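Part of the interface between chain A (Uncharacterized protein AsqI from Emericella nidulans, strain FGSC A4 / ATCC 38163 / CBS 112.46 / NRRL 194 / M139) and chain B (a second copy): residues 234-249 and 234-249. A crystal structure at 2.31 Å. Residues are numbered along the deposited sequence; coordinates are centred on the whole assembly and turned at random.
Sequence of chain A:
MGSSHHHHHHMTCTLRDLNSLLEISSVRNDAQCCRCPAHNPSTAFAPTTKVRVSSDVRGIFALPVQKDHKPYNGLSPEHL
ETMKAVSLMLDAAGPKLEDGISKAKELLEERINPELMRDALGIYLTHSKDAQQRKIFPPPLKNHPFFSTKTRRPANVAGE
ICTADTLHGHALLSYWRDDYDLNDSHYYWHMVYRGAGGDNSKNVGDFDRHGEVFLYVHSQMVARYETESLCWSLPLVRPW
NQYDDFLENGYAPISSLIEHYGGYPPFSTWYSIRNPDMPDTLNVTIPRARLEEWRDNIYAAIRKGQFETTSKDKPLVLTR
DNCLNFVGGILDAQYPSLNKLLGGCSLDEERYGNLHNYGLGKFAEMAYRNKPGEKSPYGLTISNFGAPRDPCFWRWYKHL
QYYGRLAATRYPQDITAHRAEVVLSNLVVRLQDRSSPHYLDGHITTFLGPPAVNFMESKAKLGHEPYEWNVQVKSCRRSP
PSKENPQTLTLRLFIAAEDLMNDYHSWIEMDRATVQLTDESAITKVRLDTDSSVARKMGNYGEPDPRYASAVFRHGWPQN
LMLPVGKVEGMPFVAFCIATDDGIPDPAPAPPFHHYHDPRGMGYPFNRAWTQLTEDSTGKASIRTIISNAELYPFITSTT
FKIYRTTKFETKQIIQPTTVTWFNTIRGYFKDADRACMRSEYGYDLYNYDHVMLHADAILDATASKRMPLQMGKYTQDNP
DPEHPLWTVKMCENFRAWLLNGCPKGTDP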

# COMPACT_ATOMS: atom_id res chain seq x y z
N LEU A 234 -3.61 4.28 10.52
CA LEU A 234 -2.22 4.71 10.56
C LEU A 234 -1.63 4.53 11.97
O LEU A 234 -2.36 4.35 12.94
CB LEU A 234 -2.11 6.17 10.10
CG LEU A 234 -2.66 6.44 8.70
CD1 LEU A 234 -2.59 7.92 8.35
CD2 LEU A 234 -1.90 5.61 7.70
N PRO A 235 -0.30 4.54 12.09
CA PRO A 235 0.24 4.32 13.44
C PRO A 235 -0.06 5.45 14.43
O PRO A 235 -0.36 6.58 14.05
CB PRO A 235 1.75 4.19 13.19
CG PRO A 235 1.99 4.51 11.79
CD PRO A 235 0.72 4.35 11.04
N LEU A 236 0.01 5.11 15.71
CA LEU A 236 -0.07 6.11 16.75
C LEU A 236 1.20 6.96 16.68
O LEU A 236 2.21 6.55 16.10
CB LEU A 236 -0.22 5.44 18.12
CG LEU A 236 -1.52 4.70 18.47
CD1 LEU A 236 -1.38 3.92 19.77
CD2 LEU A 236 -2.72 5.64 18.54
N VAL A 237 1.15 8.16 17.25
CA VAL A 237 2.29 9.06 17.19
C VAL A 237 3.41 8.65 18.15
O VAL A 237 3.14 8.33 19.32
CB VAL A 237 1.85 10.50 17.51
CG1 VAL A 237 3.03 11.34 17.91
CG2 VAL A 237 1.12 11.09 16.30
N ARG A 238 4.65 8.66 17.66
CA ARG A 238 5.82 8.49 18.53
C ARG A 238 6.10 9.80 19.24
O ARG A 238 6.43 10.79 18.61
CB ARG A 238 7.05 8.03 17.76
CG ARG A 238 8.20 7.53 18.66
CD ARG A 238 9.55 7.48 17.92
NE ARG A 238 9.33 7.10 16.53
CZ ARG A 238 10.01 7.55 15.49
NH1 ARG A 238 11.00 8.42 15.62
NH2 ARG A 238 9.68 7.11 14.29
N PRO A 239 5.97 9.82 20.57
CA PRO A 239 6.21 11.10 21.26
C PRO A 239 7.66 11.51 21.15
O PRO A 239 8.53 10.66 20.96
CB PRO A 239 5.83 10.80 22.71
CG PRO A 239 5.95 9.31 22.83
CD PRO A 239 5.61 8.73 21.49
N TRP A 240 7.92 12.81 21.26
CA TRP A 240 9.28 13.34 21.25
C TRP A 240 9.86 13.25 22.65
O TRP A 240 10.19 14.28 23.25
CB TRP A 240 9.28 14.79 20.76
CG TRP A 240 10.66 15.32 20.42
CD1 TRP A 240 11.46 16.10 21.20
CD2 TRP A 240 11.37 15.11 19.20
NE1 TRP A 240 12.62 16.39 20.54
CE2 TRP A 240 12.59 15.80 19.31
CE3 TRP A 240 11.08 14.42 18.01
CZ2 TRP A 240 13.53 15.80 18.29
CZ3 TRP A 240 12.01 14.41 17.00
CH2 TRP A 240 13.23 15.10 17.15
N ASN A 241 9.94 12.03 23.18
CA ASN A 241 10.43 11.80 24.54
C ASN A 241 11.96 11.73 24.59
O ASN A 241 12.57 12.13 25.58
CB ASN A 241 9.82 10.53 25.13
CG ASN A 241 8.37 10.72 25.56
OD1 ASN A 241 7.95 11.82 25.92
ND2 ASN A 241 7.59 9.64 25.51
N GLN A 242 12.55 11.21 23.52
CA GLN A 242 13.99 11.14 23.34
C GLN A 242 14.43 12.28 22.40
O GLN A 242 14.03 12.32 21.24
CB GLN A 242 14.40 9.75 22.80
CG GLN A 242 13.86 8.56 23.64
CD GLN A 242 14.28 7.17 23.11
OE1 GLN A 242 14.91 7.04 22.05
NE2 GLN A 242 13.90 6.11 23.85
N TYR A 243 15.22 13.21 22.90
CA TYR A 243 15.50 14.45 22.15
C TYR A 243 16.56 14.27 21.05
O TYR A 243 16.78 15.17 20.25
CB TYR A 243 15.94 15.58 23.11
CG TYR A 243 14.89 16.01 24.11
CD1 TYR A 243 13.58 15.52 24.04
CD2 TYR A 243 15.21 16.91 25.14
CE1 TYR A 243 12.62 15.92 24.96
CE2 TYR A 243 14.25 17.31 26.07
CZ TYR A 243 12.96 16.81 25.97
OH TYR A 243 12.00 17.20 26.88
N ASP A 244 17.21 13.11 21.02
CA ASP A 244 18.13 12.78 19.94
C ASP A 244 17.43 11.96 18.87
O ASP A 244 18.06 11.15 18.17
CB ASP A 244 19.33 12.01 20.49
CG ASP A 244 18.92 10.74 21.22
OD1 ASP A 244 17.73 10.64 21.61
OD2 ASP A 244 19.78 9.86 21.43
N ASP A 245 16.13 12.16 18.72
CA ASP A 245 15.36 11.34 17.81
C ASP A 245 15.41 11.89 16.38
O ASP A 245 15.81 13.04 16.14
CB ASP A 245 13.91 11.24 18.28
CG ASP A 245 13.21 9.99 17.78
OD1 ASP A 245 13.81 9.27 16.94
OD2 ASP A 245 12.05 9.74 18.21
N PHE A 246 15.00 11.04 15.45
CA PHE A 246 14.91 11.43 14.07
C PHE A 246 13.46 11.74 13.71
O PHE A 246 12.55 11.17 14.27
CB PHE A 246 15.45 10.33 13.16
CG PHE A 246 16.93 10.11 13.28
CD1 PHE A 246 17.83 10.88 12.55
CD2 PHE A 246 17.43 9.09 14.07
CE1 PHE A 246 19.20 10.67 12.64
CE2 PHE A 246 18.80 8.85 14.15
CZ PHE A 246 19.69 9.65 13.44
N LEU A 247 13.27 12.68 12.79
CA LEU A 247 12.00 12.86 12.12
C LEU A 247 12.10 12.17 10.76
O LEU A 247 12.54 12.77 9.78
CB LEU A 247 11.70 14.35 11.96
CG LEU A 247 11.35 15.12 13.24
CD1 LEU A 247 11.61 16.58 13.04
CD2 LEU A 247 9.88 14.89 13.58
N GLU A 248 11.69 10.91 10.66
CA GLU A 248 12.06 10.14 9.48
C GLU A 248 11.29 10.46 8.20
O GLU A 248 11.70 10.03 7.12
CB GLU A 248 11.94 8.64 9.79
CG GLU A 248 10.55 8.18 10.15
CD GLU A 248 10.42 7.87 11.63
OE1 GLU A 248 10.80 8.73 12.45
OE2 GLU A 248 9.94 6.76 11.97
N ASN A 249 10.19 11.21 8.28
CA ASN A 249 9.40 11.47 7.08
C ASN A 249 9.62 12.83 6.41
O ASN A 249 9.34 12.99 5.21
CB ASN A 249 7.93 11.30 7.39
CG ASN A 249 7.57 9.86 7.58
OD1 ASN A 249 8.03 9.00 6.83
ND2 ASN A 249 6.80 9.57 8.62
N LEU B 234 9.94 0.99 6.49
CA LEU B 234 8.97 0.90 7.58
C LEU B 234 9.33 1.87 8.72
O LEU B 234 10.44 2.37 8.79
CB LEU B 234 8.88 -0.54 8.09
CG LEU B 234 8.52 -1.57 7.02
CD1 LEU B 234 8.52 -2.98 7.59
CD2 LEU B 234 7.16 -1.23 6.45
N PRO B 235 8.37 2.17 9.60
CA PRO B 235 8.72 3.13 10.65
C PRO B 235 9.76 2.62 11.65
O PRO B 235 9.98 1.41 11.80
CB PRO B 235 7.38 3.41 11.34
CG PRO B 235 6.41 2.47 10.78
CD PRO B 235 6.91 2.00 9.47
N LEU B 236 10.41 3.56 12.32
CA LEU B 236 11.29 3.23 13.42
C LEU B 236 10.42 2.71 14.56
O LEU B 236 9.21 2.95 14.61
CB LEU B 236 12.11 4.45 13.85
CG LEU B 236 13.19 5.00 12.90
CD1 LEU B 236 13.72 6.34 13.41
CD2 LEU B 236 14.34 4.02 12.69
N VAL B 237 11.03 1.97 15.49
CA VAL B 237 10.28 1.39 16.59
C VAL B 237 9.91 2.43 17.66
O VAL B 237 10.76 3.24 18.06
CB VAL B 237 11.08 0.26 17.24
CG1 VAL B 237 10.56 -0.03 18.63
CG2 VAL B 237 11.03 -0.98 16.36
N ARG B 238 8.65 2.41 18.11
CA ARG B 238 8.25 3.21 19.26
C ARG B 238 8.70 2.51 20.53
O ARG B 238 8.24 1.41 20.84
CB ARG B 238 6.73 3.43 19.30
CG ARG B 238 6.30 4.52 20.30
CD ARG B 238 4.79 4.45 20.63
NE ARG B 238 4.06 4.04 19.44
CZ ARG B 238 2.98 3.26 19.43
NH1 ARG B 238 2.45 2.78 20.55
NH2 ARG B 238 2.43 2.96 18.27
N PRO B 239 9.60 3.13 21.29
CA PRO B 239 10.07 2.44 22.50
C PRO B 239 8.96 2.31 23.52
O PRO B 239 8.01 3.10 23.49
CB PRO B 239 11.18 3.35 23.02
CG PRO B 239 10.89 4.69 22.43
CD PRO B 239 10.23 4.45 21.10
N TRP B 240 9.06 1.31 24.39
CA TRP B 240 8.10 1.12 25.47
C TRP B 240 8.48 2.00 26.64
O TRP B 240 8.77 1.49 27.73
CB TRP B 240 8.08 -0.35 25.90
CG TRP B 240 6.90 -0.72 26.78
CD1 TRP B 240 6.90 -0.84 28.14
CD2 TRP B 240 5.58 -1.02 26.34
NE1 TRP B 240 5.65 -1.20 28.57
CE2 TRP B 240 4.82 -1.32 27.49
CE3 TRP B 240 4.95 -1.08 25.09
CZ2 TRP B 240 3.47 -1.66 27.43
CZ3 TRP B 240 3.62 -1.41 25.02
CH2 TRP B 240 2.89 -1.69 26.19
N ASN B 241 8.51 3.31 26.41
CA ASN B 241 8.90 4.28 27.43
C ASN B 241 7.74 4.65 28.35
O ASN B 241 7.93 4.93 29.54
CB ASN B 241 9.49 5.54 26.80
CG ASN B 241 10.92 5.33 26.28
OD1 ASN B 241 11.66 4.50 26.81
ND2 ASN B 241 11.30 6.06 25.24
N GLN B 242 6.53 4.67 27.78
CA GLN B 242 5.30 4.90 28.51
C GLN B 242 4.61 3.55 28.75
O GLN B 242 4.22 2.85 27.82
CB GLN B 242 4.40 5.88 27.72
CG GLN B 242 5.10 7.20 27.32
CD GLN B 242 4.19 8.20 26.55
OE1 GLN B 242 3.04 7.89 26.21
NE2 GLN B 242 4.73 9.39 26.25
N TYR B 243 4.47 3.16 30.02
CA TYR B 243 4.03 1.79 30.34
C TYR B 243 2.51 1.59 30.20
O TYR B 243 2.02 0.47 30.29
CB TYR B 243 4.48 1.40 31.76
CG TYR B 243 5.97 1.34 31.96
CD1 TYR B 243 6.85 1.47 30.89
CD2 TYR B 243 6.52 1.16 33.25
CE1 TYR B 243 8.23 1.42 31.08
CE2 TYR B 243 7.89 1.11 33.45
CZ TYR B 243 8.74 1.24 32.36
OH TYR B 243 10.11 1.18 32.53
N ASP B 244 1.77 2.68 29.99
CA ASP B 244 0.34 2.59 29.71
C ASP B 244 0.08 2.61 28.21
O ASP B 244 -0.97 3.06 27.76
CB ASP B 244 -0.40 3.74 30.39
CG ASP B 244 0.12 5.10 29.96
OD1 ASP B 244 1.26 5.15 29.43
OD2 ASP B 244 -0.58 6.11 30.17
N ASP B 245 1.04 2.12 27.44
CA ASP B 245 0.94 2.21 26.00
C ASP B 245 0.14 1.05 25.42
O ASP B 245 -0.10 0.03 26.08
CB ASP B 245 2.33 2.27 25.37
CG ASP B 245 2.34 2.94 24.01
OD1 ASP B 245 1.23 3.24 23.49
OD2 ASP B 245 3.45 3.15 23.45
N PHE B 246 -0.26 1.22 24.17
CA PHE B 246 -0.95 0.17 23.45
C PHE B 246 0.01 -0.53 22.51
O PHE B 246 0.95 0.06 22.02
CB PHE B 246 -2.12 0.75 22.66
CG PHE B 246 -3.24 1.28 23.52
CD1 PHE B 246 -4.23 0.43 23.99
CD2 PHE B 246 -3.34 2.63 23.79
CE1 PHE B 246 -5.28 0.91 24.77
CE2 PHE B 246 -4.40 3.12 24.56
CZ PHE B 246 -5.37 2.26 25.05
N LEU B 247 -0.22 -1.82 22.30
CA LEU B 247 0.39 -2.55 21.21
C LEU B 247 -0.63 -2.63 20.07
O LEU B 247 -1.44 -3.55 20.04
CB LEU B 247 0.81 -3.94 21.67
CG LEU B 247 2.00 -4.02 22.63
CD1 LEU B 247 1.95 -5.30 23.40
CD2 LEU B 247 3.30 -3.93 21.85
N GLU B 248 -0.60 -1.69 19.14
CA GLU B 248 -1.75 -1.56 18.24
C GLU B 248 -1.86 -2.62 17.14
O GLU B 248 -2.92 -2.72 16.50
CB GLU B 248 -1.75 -0.17 17.61
CG GLU B 248 -0.54 0.14 16.76
CD GLU B 248 0.39 1.13 17.44
OE1 GLU B 248 0.76 0.88 18.61
OE2 GLU B 248 0.77 2.15 16.81
N ASN B 249 -0.82 -3.42 16.91
CA ASN B 249 -0.89 -4.39 15.82
C ASN B 249 -1.20 -5.83 16.21
O ASN B 249 -1.68 -6.62 15.37
CB ASN B 249 0.42 -4.36 15.03
CG ASN B 249 0.54 -3.12 14.21
OD1 ASN B 249 -0.43 -2.68 13.59
ND2 ASN B 249 1.71 -2.49 14.25
O HOH W 1 4.72 4.80 16.85
O HOH W 2 7.39 5.28 15.71

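An exact two-fold relates the copies, so each contact described from one side recurs from the other. The axis passes between the two Arg238 residues, Arg238(A) and Arg238(B), where the backbones run nearest (Arg238(A) CA to Arg238(B) CA 5.9 Å); Arg238(A) CG and Arg238(B) CG pack at 3.9 Å, aliphatic stem against stem. Arg238(A) leaves its backbone sideways, t at chi1 and chi2, then bends at chi3 (-35°, m), and its end comes nearer the partner. There the guanidinium is held by its own chain: Arg238(A) NH1 donates to Asp245(A) OD2 at 3.1 Å, a salt bridge, and a second salt bridge joins it to Glu248(A). Fixed this way, the flat group receives Leu236(B) CB over one face, 3.6 Å from Arg238(A) NH2.

Glu248(B) is the other half of the rule. Its p chi1 and off-well chi2 (-107°) fold the carboxylate so that it meets its own arginine and also the partner: Leu236(A) N donates to Glu248(B) OE2 at 3.2 Å, nearly straight at 167°. Water 1 adds a bridge, accepting from Arg238(B) NE at 2.8 Å and donating to Leu236(A) O at 3.2 Å.

In each copy Leu236, m,t and pointing toward the partner, buries the most surface; Leu236(A) CD1 lies 4.4 Å from Phe246(B) CB. Farther along, the Pro239(A) ring, a compact apolar surface, packs against the Gln242(B) side chain.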